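Local coordinates for protein antitoxin HipB (PDB 4Z5H) that neutralises the toxin HipA and, as a homodimer, binds and bends operator DNA to repress the hipBA operon promoter, at residues N22-A27 with Q60-S65; N13-V18 with T53-I58. The protein carries 1 engineered substitution. One frame throughout, in Å; residues are numbered along the deposited sequence.

Interaction 1: residues N22-A27 with Q60-S65; sequences NGWTQA and QSLELS. Engineered in segment 22-27: Ala27 (natural residue Ser). With nucleotides of chain B.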
ATOM      1  N   ASN A  22      13.473  -2.776 -15.304  1.00 18.79           N
ATOM      2  CA  ASN A  22      13.075  -3.905 -16.091  1.00 20.09           C
ATOM      3  C   ASN A  22      12.735  -3.565 -17.539  1.00 21.57           C
ATOM      4  O   ASN A  22      12.408  -4.436 -18.306  1.00 21.97           O
ATOM      5  CB  ASN A  22      11.911  -4.628 -15.412  1.00 21.58           C
ATOM      6  CG  ASN A  22      12.360  -5.453 -14.236  1.00 24.85           C
ATOM      7  OD1 ASN A  22      12.814  -6.562 -14.400  1.00 33.90           O
ATOM      8  ND2 ASN A  22      12.283  -4.896 -13.064  1.00 23.26           N
ATOM      9  N   GLY A  23      12.808  -2.293 -17.885  1.00 18.93           N
ATOM     10  CA  GLY A  23      12.432  -1.818 -19.201  1.00 23.11           C
ATOM     11  C   GLY A  23      10.976  -1.945 -19.630  1.00 25.95           C
ATOM     12  O   GLY A  23      10.699  -2.048 -20.794  1.00 23.20           O
ATOM     13  N   TRP A  24      10.052  -1.930 -18.687  1.00 20.55           N
ATOM     14  CA  TRP A  24       8.642  -2.045 -19.000  1.00 17.62           C
ATOM     15  C   TRP A  24       7.993  -0.686 -19.242  1.00 17.67           C
ATOM     16  O   TRP A  24       8.321   0.283 -18.606  1.00 15.44           O
ATOM     17  CB  TRP A  24       7.890  -2.821 -17.913  1.00 17.54           C
ATOM     18  CG  TRP A  24       8.344  -4.236 -17.726  1.00 21.85           C
ATOM     19  CD1 TRP A  24       8.648  -5.126 -18.698  1.00 25.92           C
ATOM     20  CD2 TRP A  24       8.543  -4.913 -16.491  1.00 19.89           C
ATOM     21  NE1 TRP A  24       9.021  -6.309 -18.154  1.00 27.00           N
ATOM     22  CE2 TRP A  24       8.972  -6.208 -16.795  1.00 26.46           C
ATOM     23  CE3 TRP A  24       8.403  -4.552 -15.152  1.00 20.11           C
ATOM     24  CZ2 TRP A  24       9.254  -7.145 -15.810  1.00 23.54           C
ATOM     25  CZ3 TRP A  24       8.688  -5.469 -14.190  1.00 19.69           C
ATOM     26  CH2 TRP A  24       9.106  -6.752 -14.515  1.00 23.91           C
ATOM     27  N   THR A  25       7.101  -0.640 -20.206  1.00 13.03           N
ATOM     28  CA  THR A  25       6.284   0.528 -20.427  1.00 13.82           C
ATOM     29  C   THR A  25       5.057   0.533 -19.523  1.00 15.05           C
ATOM     30  O   THR A  25       4.601  -0.502 -19.089  1.00 14.49           O
ATOM     31  CB  THR A  25       5.824   0.650 -21.889  1.00 15.80           C
ATOM     32  OG1 THR A  25       4.946  -0.416 -22.193  1.00 14.12           O
ATOM     33  CG2 THR A  25       7.007   0.640 -22.834  1.00 16.52           C
ATOM     34  N   GLN A  26       4.520   1.717 -19.297  1.00 12.60           N
ATOM     35  CA  GLN A  26       3.303   1.872 -18.567  1.00 12.46           C
ATOM     36  C   GLN A  26       2.213   1.137 -19.341  1.00 18.87           C
ATOM     37  O   GLN A  26       1.444   0.411 -18.767  1.00 14.98           O
ATOM     38  CB  GLN A  26       2.943   3.344 -18.399  1.00 14.47           C
ATOM     39  CG  GLN A  26       3.899   4.181 -17.555  1.00 12.63           C
ATOM     40  CD  GLN A  26       3.378   5.582 -17.312  1.00 13.90           C
ATOM     41  OE1 GLN A  26       2.396   5.972 -17.872  1.00 13.13           O
ATOM     42  NE2 GLN A  26       4.032   6.315 -16.458  1.00 10.96           N
ATOM     43  N   ALA A  27       2.199   1.289 -20.659  1.00 15.56           N
ATOM     44  CA  ALA A  27       1.167   0.688 -21.477  1.00 15.54           C
ATOM     45  C   ALA A  27       1.138  -0.834 -21.390  1.00 16.57           C
ATOM     46  O   ALA A  27       0.089  -1.411 -21.249  1.00 19.54           O
ATOM     47  CB  ALA A  27       1.308   1.130 -22.919  1.00 17.82           C
ATOM     48  N   GLN A  60       1.397  -6.488  -8.837  1.00 11.26           N
ATOM     49  CA  GLN A  60       1.340  -7.753  -9.541  1.00 13.99           C
ATOM     50  C   GLN A  60       1.990  -7.662 -10.928  1.00 16.01           C
ATOM     51  O   GLN A  60       2.768  -8.513 -11.286  1.00 16.92           O
ATOM     52  CB  GLN A  60      -0.099  -8.235  -9.696  1.00 14.50           C
ATOM     53  CG  GLN A  60      -0.189  -9.630 -10.280  1.00 19.07           C
ATOM     54  CD  GLN A  60      -1.479  -9.923 -11.022  1.00 25.04           C
ATOM     55  OE1 GLN A  60      -2.301  -9.053 -11.244  1.00 29.74           O
ATOM     56  NE2 GLN A  60      -1.665 -11.171 -11.378  1.00 24.88           N
ATOM     57  N   SER A  61       1.718  -6.581 -11.635  1.00 11.27           N
ATOM     58  CA  SER A  61       2.267  -6.363 -12.962  1.00 14.73           C
ATOM     59  C   SER A  61       3.792  -6.312 -12.925  1.00 14.56           C
ATOM     60  O   SER A  61       4.420  -6.726 -13.855  1.00 15.77           O
ATOM     61  CB  SER A  61       1.693  -5.113 -13.636  1.00 14.58           C
ATOM     62  OG  SER A  61       2.308  -3.951 -13.204  1.00 10.59           O
ATOM     63  N   LEU A  62       4.347  -5.826 -11.823  1.00 11.69           N
ATOM     64  CA  LEU A  62       5.769  -5.667 -11.650  1.00 12.78           C
ATOM     65  C   LEU A  62       6.435  -6.925 -11.078  1.00 15.74           C
ATOM     66  O   LEU A  62       7.587  -6.910 -10.749  1.00 16.26           O
ATOM     67  CB  LEU A  62       6.079  -4.439 -10.795  1.00 11.82           C
ATOM     68  CG  LEU A  62       5.767  -3.032 -11.315  1.00 12.21           C
ATOM     69  CD1 LEU A  62       5.937  -1.982 -10.232  1.00  9.85           C
ATOM     70  CD2 LEU A  62       6.603  -2.680 -12.528  1.00 11.70           C
ATOM     71  N   GLU A  63       5.669  -7.992 -10.941  1.00 14.14           N
ATOM     72  CA  GLU A  63       6.123  -9.232 -10.326  1.00 16.76           C
ATOM     73  C   GLU A  63       6.584  -9.050  -8.869  1.00 17.41           C
ATOM     74  O   GLU A  63       7.489  -9.694  -8.407  1.00 16.89           O
ATOM     75  CB  GLU A  63       7.201  -9.898 -11.192  1.00 21.81           C
ATOM     76  CG  GLU A  63       6.741 -10.133 -12.607  1.00 24.99           C
ATOM     77  CD  GLU A  63       7.803 -10.685 -13.543  1.00 37.48           C
ATOM     78  OE1 GLU A  63       8.999 -10.558 -13.273  1.00 39.19           O
ATOM     79  OE2 GLU A  63       7.421 -11.231 -14.579  1.00 38.84           O
ATOM     80  N   LEU A  64       5.908  -8.162  -8.173  1.00 13.64           N
ATOM     81  CA  LEU A  64       6.195  -7.821  -6.806  1.00 13.34           C
ATOM     82  C   LEU A  64       5.040  -8.141  -5.873  1.00 14.78           C
ATOM     83  O   LEU A  64       3.909  -8.219  -6.277  1.00 12.71           O
ATOM     84  CB  LEU A  64       6.492  -6.335  -6.666  1.00 13.51           C
ATOM     85  CG  LEU A  64       7.676  -5.716  -7.400  1.00 14.73           C
ATOM     86  CD1 LEU A  64       7.633  -4.214  -7.275  1.00 11.68           C
ATOM     87  CD2 LEU A  64       8.970  -6.273  -6.876  1.00 12.99           C
ATOM     88  N   SER A  65       5.394  -8.248  -4.612  1.00 12.97           N
ATOM     89  CA  SER A  65       4.514  -8.369  -3.486  1.00 15.99           C
ATOM     90  C   SER A  65       5.023  -7.333  -2.480  1.00 14.98           C
ATOM     91  O   SER A  65       5.943  -6.601  -2.772  1.00 15.10           O
ATOM     92  CB  SER A  65       4.576  -9.781  -2.906  1.00 16.49           C
ATOM     93  OG  SER A  65       3.763  -9.916  -1.782  1.00 19.86           O
TER
ATOM     94  P    DT B   2       6.917   4.917 -20.731  1.00 13.45           P
ATOM     95  OP1  DT B   2       8.038   4.866 -19.827  1.00 13.92           O
ATOM     96  OP2  DT B   2       5.928   3.866 -20.699  1.00 13.95           O
ATOM     97  O5'  DT B   2       6.134   6.274 -20.531  1.00 14.60           O
ATOM     98  C5'  DT B   2       6.801   7.533 -20.585  1.00 16.12           C
ATOM     99  C4'  DT B   2       5.807   8.664 -20.478  1.00 14.66           C
ATOM    100  O4'  DT B   2       5.064   8.798 -21.709  1.00 16.74           O
ATOM    101  C3'  DT B   2       4.765   8.536 -19.362  1.00 14.82           C
ATOM    102  O3'  DT B   2       4.590   9.825 -18.791  1.00 17.11           O
ATOM    103  C2'  DT B   2       3.495   8.195 -20.113  1.00 14.73           C
ATOM    104  C1'  DT B   2       3.707   8.988 -21.390  1.00 16.95           C
ATOM    105  N1   DT B   2       2.899   8.600 -22.556  1.00 16.56           N
ATOM    106  C2   DT B   2       2.549   9.576 -23.462  1.00 15.64           C
ATOM    107  O2   DT B   2       2.880  10.739 -23.349  1.00 13.61           O
ATOM    108  N3   DT B   2       1.781   9.135 -24.505  1.00 13.66           N
ATOM    109  C4   DT B   2       1.347   7.848 -24.736  1.00 16.57           C
ATOM    110  O4   DT B   2       0.669   7.605 -25.720  1.00 16.17           O
ATOM    111  C5   DT B   2       1.732   6.880 -23.737  1.00 13.63           C
ATOM    112  C7   DT B   2       1.310   5.455 -23.905  1.00 13.29           C
ATOM    113  C6   DT B   2       2.488   7.297 -22.715  1.00 16.20           C
ATOM    114  P    DA B   3       4.586  10.061 -17.246  1.00 13.92           P
ATOM    115  OP1  DA B   3       5.942   9.990 -16.778  1.00 14.59           O
ATOM    116  OP2  DA B   3       3.582   9.197 -16.651  1.00 14.57           O
ATOM    117  O5'  DA B   3       4.081  11.553 -17.155  1.00 12.48           O
ATOM    118  C5'  DA B   3       4.762  12.598 -17.865  1.00 17.18           C
ATOM    119  C4'  DA B   3       3.791  13.560 -18.507  1.00 16.11           C
ATOM    120  O4'  DA B   3       3.109  12.940 -19.618  1.00 15.93           O
ATOM    121  C3'  DA B   3       2.703  14.128 -17.596  1.00 17.28           C
ATOM    122  O3'  DA B   3       2.623  15.523 -17.862  1.00 19.79           O
ATOM    123  C2'  DA B   3       1.459  13.379 -18.027  1.00 18.50           C
ATOM    124  C1'  DA B   3       1.721  13.125 -19.498  1.00 16.16           C
ATOM    125  N9   DA B   3       1.070  11.945 -20.050  1.00 16.66           N
ATOM    126  C8   DA B   3       0.992  10.694 -19.499  1.00 15.80           C
ATOM    127  N7   DA B   3       0.347   9.830 -20.241  1.00 18.51           N
ATOM    128  C5   DA B   3      -0.007  10.556 -21.367  1.00 17.45           C
ATOM    129  C6   DA B   3      -0.710  10.212 -22.536  1.00 18.61           C
ATOM    130  N6   DA B   3      -1.204   8.999 -22.776  1.00 13.74           N
ATOM    131  N1   DA B   3      -0.905  11.179 -23.454  1.00 17.71           N
ATOM    132  C2   DA B   3      -0.411  12.395 -23.217  1.00 17.04           C
ATOM    133  N3   DA B   3       0.250  12.844 -22.157  1.00 17.30           N
ATOM    134  C4   DA B   3       0.428  11.861 -21.261  1.00 17.73           C
TER
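Trp24 and Leu62 bring the two backbones to their nearest approach, 8.7 Å between their CA atoms, at a point where both chains have just left a helix. Gly23, with positive phi, forms a Schellman motif after helix 8-21, and Glu63 does the same after helix 52-61, where Glu63 N bonds to Gln60 O at 3.0 Å. The gap is bridged mainly by the indole. A chi1 of -62° turns Trp24 out toward the 60-65 turn, and the six-membered part of the ring leads: the CD2 methyl of Leu62 meets its edge near the plane, 3.7 Å from Trp24 CE3. Glu63 approaches the same ring at another point of the edge: its OE1 is 4.0 Å from Trp24 CH2, with the carboxylate plane turned 73° from the indole. This is van der Waals contact rather than a polar bond. Over one face of the ring lies Asn22 CB, 3.3 Å above the plane and offset toward the rim.

Beyond the tryptophan, with Thr25 as N-cap, begins helix 26-33, the first of the helix-turn-helix pair completed by helix 37-45; its N-terminus sits on the DNA backbone. Gln26 N donates to OP2 of DT2 of chain B at 2.9 Å, nearly straight at 167°. The extended Gln26 side chain sends NE2 to OP2 of DA3 of chain B, also 2.9 Å. Gln37 holds its OE1, as in lambda repressor, where a glutamine of the recognition helix steadies the phosphate-binding one. Glu44 is a further acceptor for NE2.

Trp24 and Leu62 both pack on Leu29 of helix 26-33, while Leu62 also reaches Met15 and Arg19 of helix 8-21. Strand 64-70, starting just beyond, pairs antiparallel with a strand of the second subunit.

Interaction 2: residues N13-V18 with T53-I58; sequences NAMKLV and TTFFKI. With nucleotides of chain C.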
ATOM      1  N   ASN A  13       7.845   6.146  -6.268  1.00 11.73           N
ATOM      2  CA  ASN A  13       9.184   6.295  -6.778  1.00 12.82           C
ATOM      3  C   ASN A  13       9.880   4.940  -6.853  1.00 15.51           C
ATOM      4  O   ASN A  13      10.497   4.644  -7.838  1.00 11.55           O
ATOM      5  CB  ASN A  13      10.010   7.244  -5.906  1.00 16.49           C
ATOM      6  CG  ASN A  13       9.574   8.695  -6.021  1.00 15.48           C
ATOM      7  OD1 ASN A  13       8.742   9.023  -6.813  1.00 21.42           O
ATOM      8  ND2 ASN A  13      10.133   9.540  -5.220  1.00 13.92           N
ATOM      9  N   ALA A  14       9.744   4.122  -5.815  1.00 10.16           N
ATOM     10  CA  ALA A  14      10.318   2.787  -5.815  1.00 11.46           C
ATOM     11  C   ALA A  14       9.744   1.859  -6.898  1.00 11.65           C
ATOM     12  O   ALA A  14      10.454   1.134  -7.538  1.00 11.87           O
ATOM     13  CB  ALA A  14      10.157   2.142  -4.458  1.00 14.34           C
ATOM     14  N   MET A  15       8.440   1.889  -7.062  1.00  8.61           N
ATOM     15  CA  MET A  15       7.785   1.105  -8.080  1.00 10.12           C
ATOM     16  C   MET A  15       8.098   1.512  -9.522  1.00  8.91           C
ATOM     17  O   MET A  15       8.220   0.673 -10.367  1.00  9.54           O
ATOM     18  CB  MET A  15       6.307   0.983  -7.811  1.00  8.87           C
ATOM     19  CG  MET A  15       6.056   0.123  -6.595  1.00  9.99           C
ATOM     20  SD  MET A  15       4.394   0.189  -5.992  1.00 12.02           S
ATOM     21  CE  MET A  15       3.574  -0.786  -7.218  1.00  7.77           C
ATOM     22  N   LYS A  16       8.206   2.811  -9.758  1.00  9.44           N
ATOM     23  CA  LYS A  16       8.601   3.343 -11.052  1.00 10.93           C
ATOM     24  C   LYS A  16      10.018   2.876 -11.380  1.00 13.15           C
ATOM     25  O   LYS A  16      10.309   2.502 -12.483  1.00 13.13           O
ATOM     26  CB  LYS A  16       8.531   4.859 -11.062  1.00  9.64           C
ATOM     27  CG  LYS A  16       8.936   5.503 -12.376  1.00 13.56           C
ATOM     28  CD  LYS A  16       8.794   7.010 -12.332  1.00 15.10           C
ATOM     29  CE  LYS A  16       9.286   7.689 -13.600  1.00 19.17           C
ATOM     30  NZ  LYS A  16       8.937   9.119 -13.625  1.00 17.48           N
ATOM     31  N   LEU A  17      10.882   2.892 -10.378  1.00 13.89           N
ATOM     32  CA  LEU A  17      12.252   2.475 -10.558  1.00 13.67           C
ATOM     33  C   LEU A  17      12.314   1.019 -10.990  1.00 16.26           C
ATOM     34  O   LEU A  17      13.035   0.691 -11.892  1.00 15.49           O
ATOM     35  CB  LEU A  17      13.052   2.705  -9.288  1.00 18.19           C
ATOM     36  CG  LEU A  17      14.550   2.399  -9.332  1.00 27.44           C
ATOM     37  CD1 LEU A  17      15.247   3.146 -10.455  1.00 23.53           C
ATOM     38  CD2 LEU A  17      15.201   2.718  -7.996  1.00 31.25           C
ATOM     39  N   VAL A  18      11.503   0.173 -10.371  1.00 14.53           N
ATOM     40  CA  VAL A  18      11.431  -1.212 -10.761  1.00 15.01           C
ATOM     41  C   VAL A  18      10.939  -1.343 -12.201  1.00 14.72           C
ATOM     42  O   VAL A  18      11.475  -2.129 -12.960  1.00 15.00           O
ATOM     43  CB  VAL A  18      10.544  -2.053  -9.811  1.00 13.67           C
ATOM     44  CG1 VAL A  18      10.366  -3.448 -10.361  1.00 12.62           C
ATOM     45  CG2 VAL A  18      11.131  -2.105  -8.410  1.00 10.77           C
ATOM     46  N   THR A  53      -6.492  -0.848  -4.458  1.00 11.67           N
ATOM     47  CA  THR A  53      -6.706  -1.778  -5.545  1.00 14.67           C
ATOM     48  C   THR A  53      -5.761  -1.492  -6.714  1.00 12.28           C
ATOM     49  O   THR A  53      -5.147  -2.385  -7.234  1.00 11.50           O
ATOM     50  CB  THR A  53      -8.171  -1.746  -6.039  1.00 17.03           C
ATOM     51  OG1 THR A  53      -9.021  -2.288  -5.037  1.00 18.23           O
ATOM     52  CG2 THR A  53      -8.345  -2.546  -7.298  1.00 14.78           C
ATOM     53  N   THR A  54      -5.633  -0.236  -7.083  1.00 12.94           N
ATOM     54  CA  THR A  54      -4.718   0.121  -8.140  1.00 12.96           C
ATOM     55  C   THR A  54      -3.292  -0.261  -7.739  1.00 10.51           C
ATOM     56  O   THR A  54      -2.590  -0.857  -8.511  1.00 10.97           O
ATOM     57  CB  THR A  54      -4.808   1.612  -8.487  1.00 13.46           C
ATOM     58  OG1 THR A  54      -6.062   1.878  -9.109  1.00 13.73           O
ATOM     59  CG2 THR A  54      -3.692   2.014  -9.413  1.00 10.85           C
ATOM     60  N   PHE A  55      -2.918   0.015  -6.500  1.00 10.34           N
ATOM     61  CA  PHE A  55      -1.583  -0.283  -6.037  1.00 10.38           C
ATOM     62  C   PHE A  55      -1.284  -1.783  -6.148  1.00 12.65           C
ATOM     63  O   PHE A  55      -0.295  -2.147  -6.725  1.00  8.82           O
ATOM     64  CB  PHE A  55      -1.443   0.189  -4.588  1.00  7.51           C
ATOM     65  CG  PHE A  55      -0.319  -0.452  -3.820  1.00 10.88           C
ATOM     66  CD1 PHE A  55       0.966  -0.482  -4.317  1.00 10.65           C
ATOM     67  CD2 PHE A  55      -0.559  -1.023  -2.592  1.00 13.59           C
ATOM     68  CE1 PHE A  55       1.984  -1.058  -3.603  1.00 11.16           C
ATOM     69  CE2 PHE A  55       0.459  -1.608  -1.865  1.00 15.61           C
ATOM     70  CZ  PHE A  55       1.733  -1.624  -2.376  1.00 12.90           C
ATOM     71  N   PHE A  56      -2.174  -2.634  -5.655  1.00  8.51           N
ATOM     72  CA  PHE A  56      -1.946  -4.068  -5.713  1.00  9.11           C
ATOM     73  C   PHE A  56      -1.871  -4.642  -7.128  1.00  9.34           C
ATOM     74  O   PHE A  56      -1.106  -5.516  -7.382  1.00 10.25           O
ATOM     75  CB  PHE A  56      -2.861  -4.857  -4.777  1.00 10.30           C
ATOM     76  CG  PHE A  56      -2.410  -4.829  -3.349  1.00 10.61           C
ATOM     77  CD1 PHE A  56      -1.388  -5.648  -2.913  1.00  8.55           C
ATOM     78  CD2 PHE A  56      -2.969  -3.946  -2.454  1.00 11.01           C
ATOM     79  CE1 PHE A  56      -0.949  -5.598  -1.611  1.00  9.55           C
ATOM     80  CE2 PHE A  56      -2.540  -3.893  -1.144  1.00  9.08           C
ATOM     81  CZ  PHE A  56      -1.526  -4.710  -0.722  1.00  9.47           C
ATOM     82  N   LYS A  57      -2.676  -4.114  -8.025  1.00  8.75           N
ATOM     83  CA  LYS A  57      -2.663  -4.536  -9.406  1.00 13.14           C
ATOM     84  C   LYS A  57      -1.327  -4.224 -10.083  1.00 11.64           C
ATOM     85  O   LYS A  57      -0.765  -5.059 -10.736  1.00 13.05           O
ATOM     86  CB  LYS A  57      -3.821  -3.908 -10.161  1.00 12.02           C
ATOM     87  CG  LYS A  57      -5.155  -4.529  -9.810  1.00 15.93           C
ATOM     88  CD  LYS A  57      -6.288  -3.944 -10.614  1.00 19.29           C
ATOM     89  CE  LYS A  57      -7.571  -4.701 -10.351  1.00 21.15           C
ATOM     90  NZ  LYS A  57      -8.690  -4.037 -11.024  1.00 24.12           N
ATOM     91  N   ILE A  58      -0.838  -3.012  -9.869  1.00 12.15           N
ATOM     92  CA  ILE A  58       0.451  -2.585 -10.383  1.00 11.14           C
ATOM     93  C   ILE A  58       1.576  -3.433  -9.785  1.00 11.81           C
ATOM     94  O   ILE A  58       2.447  -3.871 -10.488  1.00 11.46           O
ATOM     95  CB  ILE A  58       0.694  -1.073 -10.198  1.00 10.99           C
ATOM     96  CG1 ILE A  58      -0.314  -0.278 -11.023  1.00 10.54           C
ATOM     97  CG2 ILE A  58       2.086  -0.695 -10.649  1.00  9.31           C
ATOM     98  CD1 ILE A  58      -0.383   1.189 -10.712  1.00  9.23           C
TER
ATOM     99  P    DA C  13      -7.028   5.321  -9.020  1.00 16.38           P
ATOM    100  OP1  DA C  13      -6.695   4.141  -8.230  1.00 17.78           O
ATOM    101  OP2  DA C  13      -5.968   6.093  -9.646  1.00 19.26           O
ATOM    102  O5'  DA C  13      -8.066   4.900 -10.140  1.00 19.00           O
ATOM    103  C5'  DA C  13      -9.209   4.094  -9.829  1.00 24.25           C
ATOM    104  C4'  DA C  13     -10.104   3.983 -11.039  1.00 25.06           C
ATOM    105  O4'  DA C  13     -10.779   5.239 -11.259  1.00 22.90           O
ATOM    106  C3'  DA C  13      -9.369   3.652 -12.343  1.00 25.18           C
ATOM    107  O3'  DA C  13      -9.934   2.478 -12.918  1.00 36.41           O
ATOM    108  C2'  DA C  13      -9.583   4.875 -13.214  1.00 26.54           C
ATOM    109  C1'  DA C  13     -10.855   5.466 -12.645  1.00 28.51           C
ATOM    110  N9   DA C  13     -10.993   6.901 -12.863  1.00 23.56           N
ATOM    111  C8   DA C  13     -10.015   7.858 -12.796  1.00 23.14           C
ATOM    112  N7   DA C  13     -10.439   9.067 -13.065  1.00 25.99           N
ATOM    113  C5   DA C  13     -11.788   8.893 -13.333  1.00 24.79           C
ATOM    114  C6   DA C  13     -12.805   9.793 -13.691  1.00 25.13           C
ATOM    115  N6   DA C  13     -12.615  11.103 -13.837  1.00 22.86           N
ATOM    116  N1   DA C  13     -14.042   9.295 -13.894  1.00 27.27           N
ATOM    117  C2   DA C  13     -14.233   7.980 -13.749  1.00 28.93           C
ATOM    118  N3   DA C  13     -13.360   7.033 -13.415  1.00 29.11           N
ATOM    119  C4   DA C  13     -12.142   7.562 -13.220  1.00 25.66           C
TER
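Met15 of helix 8-21 projects toward helix 52-61 and carries the whole contact, meeting Phe55 through its sulfur and Ile58 through its terminal methyl; the closest CA pair, Met15 and Ile58, is 8.5 Å apart. The two helices pack here at the centre of the helix-turn-helix domain.

The sulfur-aromatic part is an edge-on Met-aromatic contact. Met15 SD lies 3.6 Å from Phe55 CE1 and 4.8 Å from the ring centroid, and at 84° off the ring normal it sits essentially in the plane of the ring. The two side chains cross at about a right angle. Phe55 CG is anti to the backbone N (chi1 160°), which swings the ring across toward helix 8-21.

The apolar part depends on the bend of the methionine at chi3 (74°). This turn brings Met15 CE to 3.7 Å from Ile58 CG2 and 3.9 Å from Phe55 CD1, so one methyl touches both Ile58 and a ring atom of Phe55. Phe43 of helix 37-45 closes the same core, packing on Met15 and Ile58, and Leu52 of the second subunit packs on Phe55.

The polar part lies apart from these, on Thr54. Its hydroxyl donates to a phosphate oxygen, Thr54 OG1 to OP1 of DA13 of chain C at 2.5 Å, a separation so short that its exact length is doubtful. The same helix therefore presents Phe55 and Ile58 to the protein interior and Thr54 to the DNA backbone.

All three residues that touch across the helices are buried, and their contacts involve only sulfur, methyl and ring atoms. Cohesion here rests on dispersion and shape, with a probable small electrostatic gain where the sulfur faces the positively polarised C-H edge of Phe55.

Overall arrangement
The two contacts lie with centres about 8 Å apart in one helix-turn-helix domain of the cro/C1 type, and their segments alternate along the chain: 13-18, 22-27, 53-58, 60-65. Helix 52-61 serves both, giving its body to interaction 2 and its C-terminal end to interaction 1. They meet directly at Leu62, whose side chain touches both Met15 and Trp24 and joins the centre of the chain to the more exposed tryptophan; Leu62 CD1 also packs 3.5 Å from Met15 O. In each, one segment also carries a phosphate contact: Gln26 to chain B and Thr54 to chain C. Both reach the second subunit. Interior packing, operator binding and dimerisation thus share a small set of segments.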